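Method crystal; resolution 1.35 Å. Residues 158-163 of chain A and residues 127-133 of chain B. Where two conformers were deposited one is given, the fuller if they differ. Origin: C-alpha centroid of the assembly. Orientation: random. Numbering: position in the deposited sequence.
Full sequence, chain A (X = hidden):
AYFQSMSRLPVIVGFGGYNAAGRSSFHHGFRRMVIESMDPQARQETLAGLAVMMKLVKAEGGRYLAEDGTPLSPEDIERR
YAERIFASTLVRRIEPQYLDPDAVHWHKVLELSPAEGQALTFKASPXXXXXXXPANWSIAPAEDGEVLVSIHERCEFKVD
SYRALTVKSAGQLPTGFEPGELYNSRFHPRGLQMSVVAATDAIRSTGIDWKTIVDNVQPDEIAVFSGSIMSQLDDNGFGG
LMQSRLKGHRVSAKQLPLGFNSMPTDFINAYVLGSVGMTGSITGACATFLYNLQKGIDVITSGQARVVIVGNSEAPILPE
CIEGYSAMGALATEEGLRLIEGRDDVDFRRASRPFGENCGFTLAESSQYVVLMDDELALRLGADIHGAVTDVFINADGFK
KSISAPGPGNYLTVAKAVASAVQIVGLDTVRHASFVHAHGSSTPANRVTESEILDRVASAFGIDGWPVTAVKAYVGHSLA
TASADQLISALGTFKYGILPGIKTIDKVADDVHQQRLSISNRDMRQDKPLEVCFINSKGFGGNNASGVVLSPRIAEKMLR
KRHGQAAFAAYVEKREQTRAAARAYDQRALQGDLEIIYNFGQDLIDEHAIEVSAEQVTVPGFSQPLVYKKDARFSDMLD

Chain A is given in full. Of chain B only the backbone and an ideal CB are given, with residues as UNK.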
# COMPACT_ATOMS: atom_id res chain seq x y z
N LYS A 158 -31.65 0.29 -15.62
CA LYS A 158 -31.26 -0.03 -14.26
C LYS A 158 -32.19 0.69 -13.29
O LYS A 158 -32.46 1.88 -13.45
CB LYS A 158 -29.81 0.36 -13.99
CG LYS A 158 -28.77 -0.76 -14.30
CD LYS A 158 -28.92 -1.40 -15.68
CE LYS A 158 -28.51 -0.46 -16.82
NZ LYS A 158 -28.43 -1.15 -18.18
N VAL A 159 -32.71 -0.05 -12.32
CA VAL A 159 -33.65 0.51 -11.34
C VAL A 159 -33.12 0.33 -9.92
O VAL A 159 -32.52 -0.68 -9.59
CB VAL A 159 -35.06 -0.15 -11.48
CG1 VAL A 159 -35.67 0.17 -12.80
CG2 VAL A 159 -35.01 -1.66 -11.27
N ASP A 160 -33.38 1.32 -9.07
CA ASP A 160 -33.00 1.24 -7.67
C ASP A 160 -33.74 0.10 -7.00
O ASP A 160 -34.94 -0.08 -7.19
CB ASP A 160 -33.33 2.54 -6.95
CG ASP A 160 -32.64 3.71 -7.57
OD1 ASP A 160 -31.41 3.65 -7.74
OD2 ASP A 160 -33.34 4.65 -7.99
N SER A 161 -33.00 -0.67 -6.22
CA SER A 161 -33.57 -1.76 -5.45
C SER A 161 -32.77 -1.92 -4.15
O SER A 161 -31.69 -1.36 -4.01
CB SER A 161 -33.53 -3.05 -6.26
OG SER A 161 -34.40 -4.04 -5.73
N TYR A 162 -33.34 -2.65 -3.20
CA TYR A 162 -32.76 -2.82 -1.87
C TYR A 162 -32.68 -4.28 -1.49
O TYR A 162 -33.61 -5.04 -1.71
CB TYR A 162 -33.56 -1.99 -0.86
CG TYR A 162 -33.47 -0.54 -1.22
CD1 TYR A 162 -34.36 0.04 -2.12
CD2 TYR A 162 -32.42 0.23 -0.74
CE1 TYR A 162 -34.22 1.36 -2.50
CE2 TYR A 162 -32.28 1.56 -1.11
CZ TYR A 162 -33.18 2.11 -1.99
OH TYR A 162 -33.03 3.44 -2.36
N ARG A 163 -31.54 -4.67 -0.92
CA ARG A 163 -31.33 -6.06 -0.55
C ARG A 163 -30.75 -6.17 0.85
O ARG A 163 -30.23 -5.21 1.40
CB ARG A 163 -30.42 -6.77 -1.56
CG ARG A 163 -28.99 -6.22 -1.58
CD ARG A 163 -28.14 -6.89 -2.64
NE ARG A 163 -28.01 -8.32 -2.38
CZ ARG A 163 -27.11 -8.87 -1.58
NH1 ARG A 163 -26.20 -8.13 -0.96
NH2 ARG A 163 -27.11 -10.19 -1.40
N UNK B 127 -39.33 -10.68 -11.05
CA UNK B 127 -38.04 -10.81 -10.38
C UNK B 127 -37.09 -9.65 -10.69
O UNK B 127 -36.09 -9.47 -10.01
CB UNK B 127 -37.38 -12.13 -10.78
N UNK B 128 -37.37 -8.88 -11.73
CA UNK B 128 -36.51 -7.75 -12.09
C UNK B 128 -37.02 -6.42 -11.56
O UNK B 128 -36.40 -5.39 -11.76
CB UNK B 128 -36.37 -7.67 -13.61
N UNK B 129 -38.17 -6.44 -10.88
CA UNK B 129 -38.73 -5.21 -10.33
C UNK B 129 -38.04 -4.87 -9.01
O UNK B 129 -37.57 -5.77 -8.31
CB UNK B 129 -40.24 -5.35 -10.13
N UNK B 130 -38.00 -3.57 -8.66
CA UNK B 130 -37.42 -3.20 -7.37
C UNK B 130 -38.06 -3.91 -6.19
O UNK B 130 -39.26 -4.24 -6.22
CB UNK B 130 -37.54 -1.69 -7.17
N UNK B 131 -37.25 -4.15 -5.17
CA UNK B 131 -37.71 -4.70 -3.90
C UNK B 131 -37.34 -3.74 -2.82
O UNK B 131 -36.19 -3.31 -2.76
CB UNK B 131 -37.12 -6.08 -3.63
N UNK B 132 -38.30 -3.35 -1.98
CA UNK B 132 -39.74 -3.62 -2.08
C UNK B 132 -40.27 -2.87 -3.29
O UNK B 132 -39.60 -1.98 -3.81
CB UNK B 132 -40.48 -3.21 -0.81
N UNK B 133 -41.45 -3.24 -3.76
CA UNK B 133 -42.03 -2.57 -4.93
C UNK B 133 -42.32 -1.12 -4.56
O UNK B 133 -42.90 -0.86 -3.51
CB UNK B 133 -43.30 -3.28 -5.40

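Chain A contributes a strand, and the chain B segment lies against it with end-to-end directions 47° apart. The nearest CA atoms across the stretches are those of Ser A161 and position 130, 4.5 Å apart.

Position 127 has phi/psi of -69/-16, in a 3-10 segment. Its ideal CB has nothing of chain A within 5.5 Å. Chain A sets no demand here, and many side chains would suit. The deposited residue is Lys B127. Its NZ forms a salt bridge within chain B, to position 131.

Position 128 ends the 3-10 segment. CA-to-CB points sideways and the ideal CB is again free of chain A. The backbone is nearer: the carbonyl O of 128 lies 4.0 Å from CG2 of Val A159. Polar or apolar side chains would fit. The deposited residue is Gln B128. Its amide group is hydrogen-bonded elsewhere in the structure. Its carbonyl O is covered by this contact and has no polar partner in the model.

Position 129 has its CB pointing away from chain A. The strand therefore gives no guide to the side chain, and polar or apolar side chains of many sizes would be compatible with chain A. The deposited residue is Leu B129, and its side chain stays at least 6.5 Å from the strand.

Position 130 is the most confined. CA-to-CB points sideways. Its ideal CB is 3.1 Å from O of Asp A160, which is tight, and 4.8 Å from CG2 of Val A159. Phi is -55° and psi 148°, values that proline accepts readily. The backbone N of 130 makes no hydrogen bond to the strand, so losing its hydrogen costs nothing in this contact. A small or compact side chain such as alanine or proline would suit. The deposited residue is Pro B130. Its CB sits 3.2 Å from O of Asp A160, and its CG packs 3.9 Å from CG2 of Val A159. The ring thus gives Val A159 an apolar neighbour.

Position 131 is held by its backbone. Its N donates a hydrogen bond to OG of Ser A161 at 2.9 Å, with a nearly straight angle of 164°. Its O accepts one from N of Tyr A162 at 3.0 Å. Proline is unsuitable because the N-H is used. CB points sideways, 4.0 Å from OG of Ser A161 and 4.1 Å from O of Tyr A162, so many other residues could fit, polar ones included. The deposited residue is Glu B131. Its chain is m at chi1 and t at chi2, and its carboxylate OE2 meets NZ of Lys B127 at 3.2 Å. This is a salt bridge within chain B, and its hydrogen bond is weak.

Position 132 follows a cis peptide bond, visible in the backbone, which strongly favours proline. The ideal CB meets nothing of chain A. The deposited residue is Pro B132. Its CD lies 4.5 Å from CB of Tyr A162, a loose apolar contact.

Position 133 is out of reach of chain A, so polar or apolar side chains of many sizes would be compatible with it. The deposited residue is Leu B133, modelled in two conformers.

Chain B, residues 127-133: KQLPEPL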
# COMPACT_ATOMS: atom_id res chain seq x y z
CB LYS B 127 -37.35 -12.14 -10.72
CG LYS B 127 -37.74 -13.33 -9.80
CD LYS B 127 -37.63 -13.03 -8.29
CE LYS B 127 -36.29 -12.41 -7.86
NZ LYS B 127 -36.36 -11.73 -6.52
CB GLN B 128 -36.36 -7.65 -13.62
CG GLN B 128 -35.62 -8.83 -14.25
CD GLN B 128 -35.26 -8.60 -15.71
OE1 GLN B 128 -35.93 -7.84 -16.42
NE2 GLN B 128 -34.19 -9.26 -16.16
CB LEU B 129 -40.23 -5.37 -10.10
CG LEU B 129 -41.03 -5.58 -11.39
CD1 LEU B 129 -42.50 -5.73 -11.12
CD2 LEU B 129 -40.83 -4.43 -12.39
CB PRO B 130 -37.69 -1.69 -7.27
CG PRO B 130 -37.89 -1.24 -8.67
CD PRO B 130 -38.57 -2.40 -9.35
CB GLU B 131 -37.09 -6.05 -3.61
CG GLU B 131 -37.47 -7.09 -4.64
CD GLU B 131 -36.89 -8.43 -4.33
OE1 GLU B 131 -37.26 -9.02 -3.28
OE2 GLU B 131 -36.05 -8.89 -5.14
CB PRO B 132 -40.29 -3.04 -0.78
CG PRO B 132 -39.36 -1.95 -0.43
CD PRO B 132 -38.00 -2.43 -0.88
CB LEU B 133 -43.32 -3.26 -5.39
CG LEU B 133 -43.18 -4.61 -6.10
CD1 LEU B 133 -44.53 -5.32 -6.19
CD2 LEU B 133 -42.60 -4.39 -7.49
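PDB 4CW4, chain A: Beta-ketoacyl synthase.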